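Local coordinates for protein shikimate dehydrogenase (NADP(+)) (Thermus thermophilus, PDB 2D5C) that catalyses the reversible NADPH-linked reduction of 3-dehydroshikimate to shikimate, the fourth of seven steps in chorismate biosynthesis, at residues Thr38-Arg51 / Leu61-Trp73. Sequence-based numbering, arbitrary orientation.
Sequences TPLEALPGRLKEVR and LPLKEAALAHLDW. With SKM ((3R,4S,5R)-3,4,5-trihydroxycyclohex-1-ene-1-carboxylic acid), chain E.
Leu40 and Leu63 bring the two backbones within 6.0 Å, CA to CA, and Pro44 and His70 within 6.9 Å, where helix 43-53 meets the helical turns of 64-69, both packed on the mixed sheet of the substrate-binding domain. Leu63 carries the apolar centre: with CG beside its backbone N (chi1 -46°), its two methyls reach across, CD1 lying 3.5 Å from Thr38 O and CD2 3.6 Å from Leu40 CA. Leu43, whose CG is anti to its backbone N, slides past Leu63 in the opposite direction and lays CD2 over Ala66 and Ala67. Beyond it Leu47 meets His70 at about a right angle, CD1 pressing to 3.4 Å from His70 CB, while Pro44 CG approaches the imidazole at NE2. On the far face of 61-73, the active-site base Lys64 turns to shikimate, NZ donating hydrogen bonds to O11 (2.9 Å) and O12, with a salt bridge to Asp100. Arg51 closes the polar end on Asp72, which also accepts from Leu94 N; NH2 adds weak bonds to Asp72 OD1 and His70 O, a water links NE to that carbonyl, and NH1 also bonds Gly92 O. In the salt bridge, Arg51 NH1 reaches the syn lone pair of Asp72 OD1 at 2.9 Å, planes 86° apart.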
# COMPACT_ATOMS: atom_id res chain seq x y z
N THR A 38 -18.10 -10.92 9.26
CA THR A 38 -18.64 -9.71 8.66
C THR A 38 -19.70 -10.00 7.60
O THR A 38 -19.39 -10.44 6.49
CB THR A 38 -17.51 -8.87 8.00
OG1 THR A 38 -16.54 -8.52 9.00
CG2 THR A 38 -18.08 -7.59 7.39
N PRO A 39 -20.97 -9.78 7.95
CA PRO A 39 -22.06 -10.02 7.00
C PRO A 39 -22.10 -8.85 6.02
O PRO A 39 -21.69 -7.74 6.36
CB PRO A 39 -23.31 -10.04 7.89
CG PRO A 39 -22.77 -10.49 9.22
CD PRO A 39 -21.50 -9.67 9.32
N LEU A 40 -22.61 -9.09 4.82
CA LEU A 40 -22.67 -8.04 3.80
C LEU A 40 -23.13 -6.67 4.32
O LEU A 40 -22.49 -5.65 4.06
CB LEU A 40 -23.59 -8.50 2.66
CG LEU A 40 -23.08 -8.29 1.23
CD1 LEU A 40 -24.10 -8.88 0.27
CD2 LEU A 40 -22.85 -6.81 0.91
N GLU A 41 -24.22 -6.66 5.08
CA GLU A 41 -24.75 -5.39 5.60
C GLU A 41 -23.76 -4.70 6.54
O GLU A 41 -23.85 -3.49 6.76
CB GLU A 41 -26.09 -5.63 6.31
CG GLU A 41 -27.19 -4.62 5.93
CD GLU A 41 -27.81 -4.91 4.57
OE1 GLU A 41 -27.30 -5.80 3.85
OE2 GLU A 41 -28.81 -4.25 4.21
N ALA A 42 -22.83 -5.47 7.09
CA ALA A 42 -21.85 -4.91 8.02
C ALA A 42 -20.57 -4.42 7.31
O ALA A 42 -19.76 -3.72 7.91
CB ALA A 42 -21.48 -5.94 9.09
N LEU A 43 -20.42 -4.79 6.05
CA LEU A 43 -19.24 -4.42 5.26
C LEU A 43 -18.85 -2.94 5.27
O LEU A 43 -17.69 -2.61 5.52
CB LEU A 43 -19.40 -4.90 3.81
CG LEU A 43 -18.17 -4.75 2.89
CD1 LEU A 43 -16.96 -5.47 3.48
CD2 LEU A 43 -18.49 -5.34 1.52
N PRO A 44 -19.79 -2.04 4.98
CA PRO A 44 -19.47 -0.61 4.97
C PRO A 44 -18.85 -0.11 6.27
O PRO A 44 -17.81 0.55 6.26
CB PRO A 44 -20.82 0.05 4.67
CG PRO A 44 -21.46 -0.96 3.76
CD PRO A 44 -21.16 -2.26 4.47
N GLY A 45 -19.50 -0.43 7.39
CA GLY A 45 -18.98 -0.01 8.67
C GLY A 45 -17.68 -0.71 9.00
O GLY A 45 -16.81 -0.15 9.68
N ARG A 46 -17.55 -1.94 8.52
CA ARG A 46 -16.37 -2.76 8.75
C ARG A 46 -15.13 -2.18 8.06
O ARG A 46 -14.04 -2.18 8.62
CB ARG A 46 -16.61 -4.19 8.25
CG ARG A 46 -15.50 -5.18 8.60
CD ARG A 46 -15.48 -5.54 10.09
NE ARG A 46 -16.58 -6.43 10.44
CZ ARG A 46 -17.59 -6.10 11.24
NH1 ARG A 46 -17.65 -4.90 11.79
NH2 ARG A 46 -18.54 -6.98 11.50
N LEU A 47 -15.31 -1.69 6.83
CA LEU A 47 -14.18 -1.11 6.10
C LEU A 47 -13.77 0.22 6.74
O LEU A 47 -12.61 0.62 6.66
CB LEU A 47 -14.54 -0.91 4.63
CG LEU A 47 -14.79 -2.18 3.81
CD1 LEU A 47 -15.21 -1.79 2.40
CD2 LEU A 47 -13.54 -3.06 3.76
N LYS A 48 -14.73 0.90 7.37
CA LYS A 48 -14.44 2.16 8.03
C LYS A 48 -13.47 1.88 9.16
O LYS A 48 -12.53 2.64 9.40
CB LYS A 48 -15.72 2.78 8.62
CG LYS A 48 -16.36 3.85 7.75
CD LYS A 48 -16.24 5.23 8.39
CE LYS A 48 -17.00 5.31 9.71
NZ LYS A 48 -16.86 6.63 10.38
N GLU A 49 -13.70 0.78 9.86
CA GLU A 49 -12.83 0.38 10.96
C GLU A 49 -11.47 -0.04 10.43
O GLU A 49 -10.45 0.28 11.03
CB GLU A 49 -13.46 -0.77 11.74
CG GLU A 49 -14.72 -0.38 12.48
CD GLU A 49 -15.54 -1.59 12.89
OE1 GLU A 49 -16.00 -2.33 11.99
OE2 GLU A 49 -15.72 -1.80 14.11
N VAL A 50 -11.47 -0.74 9.31
CA VAL A 50 -10.23 -1.20 8.69
C VAL A 50 -9.33 -0.01 8.41
O VAL A 50 -8.12 -0.08 8.58
CB VAL A 50 -10.51 -1.95 7.37
CG1 VAL A 50 -9.20 -2.26 6.65
CG2 VAL A 50 -11.24 -3.24 7.66
N ARG A 51 -9.93 1.10 7.98
CA ARG A 51 -9.17 2.30 7.68
C ARG A 51 -8.38 2.82 8.87
O ARG A 51 -7.32 3.42 8.71
CB ARG A 51 -10.10 3.41 7.19
CG ARG A 51 -10.77 3.12 5.85
CD ARG A 51 -11.79 4.19 5.52
NE ARG A 51 -12.45 3.94 4.24
CZ ARG A 51 -11.97 4.32 3.07
NH1 ARG A 51 -10.82 4.99 2.99
NH2 ARG A 51 -12.65 4.04 1.96
N LEU A 61 -16.31 -14.59 1.04
CA LEU A 61 -17.76 -14.48 0.89
C LEU A 61 -18.42 -13.82 2.09
O LEU A 61 -18.02 -14.04 3.23
CB LEU A 61 -18.42 -15.84 0.72
CG LEU A 61 -18.21 -16.67 -0.55
CD1 LEU A 61 -16.78 -17.20 -0.60
CD2 LEU A 61 -19.20 -17.82 -0.53
N PRO A 62 -19.45 -12.98 1.84
CA PRO A 62 -19.98 -12.65 0.51
C PRO A 62 -19.64 -11.18 0.27
O PRO A 62 -20.50 -10.39 -0.14
CB PRO A 62 -21.47 -12.85 0.71
CG PRO A 62 -21.66 -12.21 2.07
CD PRO A 62 -20.44 -12.68 2.88
N LEU A 63 -18.39 -10.82 0.52
CA LEU A 63 -17.95 -9.44 0.42
C LEU A 63 -17.05 -9.03 -0.75
O LEU A 63 -16.85 -7.84 -0.96
CB LEU A 63 -17.24 -9.05 1.72
CG LEU A 63 -17.93 -9.47 3.02
CD1 LEU A 63 -16.98 -9.25 4.19
CD2 LEU A 63 -19.21 -8.67 3.21
N LYS A 64 -16.52 -9.99 -1.50
CA LYS A 64 -15.58 -9.67 -2.57
C LYS A 64 -16.03 -8.74 -3.69
O LYS A 64 -15.22 -7.98 -4.21
CB LYS A 64 -15.03 -10.96 -3.19
CG LYS A 64 -14.13 -11.76 -2.26
CD LYS A 64 -13.47 -12.89 -3.03
CE LYS A 64 -12.53 -13.71 -2.17
NZ LYS A 64 -12.03 -14.87 -2.94
N GLU A 65 -17.30 -8.80 -4.08
CA GLU A 65 -17.78 -7.94 -5.15
C GLU A 65 -18.29 -6.61 -4.61
O GLU A 65 -18.03 -5.56 -5.20
CB GLU A 65 -18.89 -8.63 -5.94
CG GLU A 65 -18.50 -9.97 -6.54
CD GLU A 65 -18.20 -11.04 -5.49
OE1 GLU A 65 -18.95 -11.14 -4.50
OE2 GLU A 65 -17.20 -11.77 -5.67
N ALA A 66 -19.01 -6.66 -3.51
CA ALA A 66 -19.56 -5.46 -2.92
C ALA A 66 -18.49 -4.50 -2.42
O ALA A 66 -18.73 -3.30 -2.31
CB ALA A 66 -20.50 -5.82 -1.78
N ALA A 67 -17.31 -5.03 -2.12
CA ALA A 67 -16.22 -4.22 -1.58
C ALA A 67 -15.68 -3.14 -2.52
O ALA A 67 -15.33 -2.05 -2.06
CB ALA A 67 -15.08 -5.13 -1.13
N LEU A 68 -15.61 -3.43 -3.81
CA LEU A 68 -15.06 -2.48 -4.78
C LEU A 68 -15.63 -1.06 -4.67
O LEU A 68 -14.89 -0.08 -4.77
CB LEU A 68 -15.24 -3.00 -6.21
CG LEU A 68 -14.25 -4.09 -6.63
CD1 LEU A 68 -14.55 -5.38 -5.85
CD2 LEU A 68 -14.35 -4.34 -8.13
N ALA A 69 -16.93 -0.96 -4.43
CA ALA A 69 -17.56 0.35 -4.33
C ALA A 69 -17.15 1.16 -3.10
O ALA A 69 -17.34 2.38 -3.07
CB ALA A 69 -19.08 0.19 -4.35
N HIS A 70 -16.58 0.49 -2.10
CA HIS A 70 -16.18 1.19 -0.88
C HIS A 70 -14.67 1.37 -0.76
O HIS A 70 -14.17 1.68 0.32
CB HIS A 70 -16.67 0.44 0.36
CG HIS A 70 -18.16 0.25 0.40
ND1 HIS A 70 -18.76 -0.94 0.08
CD2 HIS A 70 -19.16 1.12 0.69
CE1 HIS A 70 -20.08 -0.81 0.18
NE2 HIS A 70 -20.34 0.43 0.54
N LEU A 71 -13.95 1.20 -1.87
CA LEU A 71 -12.50 1.35 -1.84
C LEU A 71 -12.07 2.62 -2.56
O LEU A 71 -12.80 3.13 -3.42
CB LEU A 71 -11.84 0.13 -2.47
CG LEU A 71 -12.29 -1.21 -1.86
CD1 LEU A 71 -11.56 -2.35 -2.56
CD2 LEU A 71 -12.01 -1.23 -0.35
N ASP A 72 -10.90 3.13 -2.22
CA ASP A 72 -10.41 4.35 -2.86
C ASP A 72 -9.76 4.08 -4.21
O ASP A 72 -9.69 4.96 -5.06
CB ASP A 72 -9.37 5.05 -1.98
CG ASP A 72 -9.95 5.52 -0.66
OD1 ASP A 72 -9.87 4.76 0.31
OD2 ASP A 72 -10.48 6.65 -0.62
N TRP A 73 -9.29 2.86 -4.40
CA TRP A 73 -8.62 2.48 -5.65
C TRP A 73 -8.72 0.97 -5.78
O TRP A 73 -8.63 0.26 -4.78
CB TRP A 73 -7.13 2.87 -5.56
CG TRP A 73 -6.27 2.55 -6.76
CD1 TRP A 73 -6.01 3.37 -7.83
CD2 TRP A 73 -5.53 1.34 -6.99
NE1 TRP A 73 -5.15 2.75 -8.70
CE2 TRP A 73 -4.83 1.51 -8.21
CE3 TRP A 73 -5.38 0.14 -6.28
CZ2 TRP A 73 -4.00 0.51 -8.74
CZ3 TRP A 73 -4.55 -0.85 -6.81
CH2 TRP A 73 -3.87 -0.65 -8.02
O12 SKM E . -9.22 -15.12 -1.43
C8 SKM E . -9.12 -15.89 -0.22
C6 SKM E . -9.19 -14.93 1.01
O7 SKM E . -8.12 -14.00 0.93
C5 SKM E . -9.08 -15.72 2.34
C4 SKM E . -9.83 -17.05 2.31
C1 SKM E . -9.99 -17.78 3.60
O2 SKM E . -9.47 -17.26 4.73
O3 SKM E . -10.57 -18.85 3.64
C10 SKM E . -10.36 -17.58 1.20
C9 SKM E . -10.28 -16.93 -0.16
O11 SKM E . -11.53 -16.28 -0.43
O HOH W 1 -14.85 2.76 3.26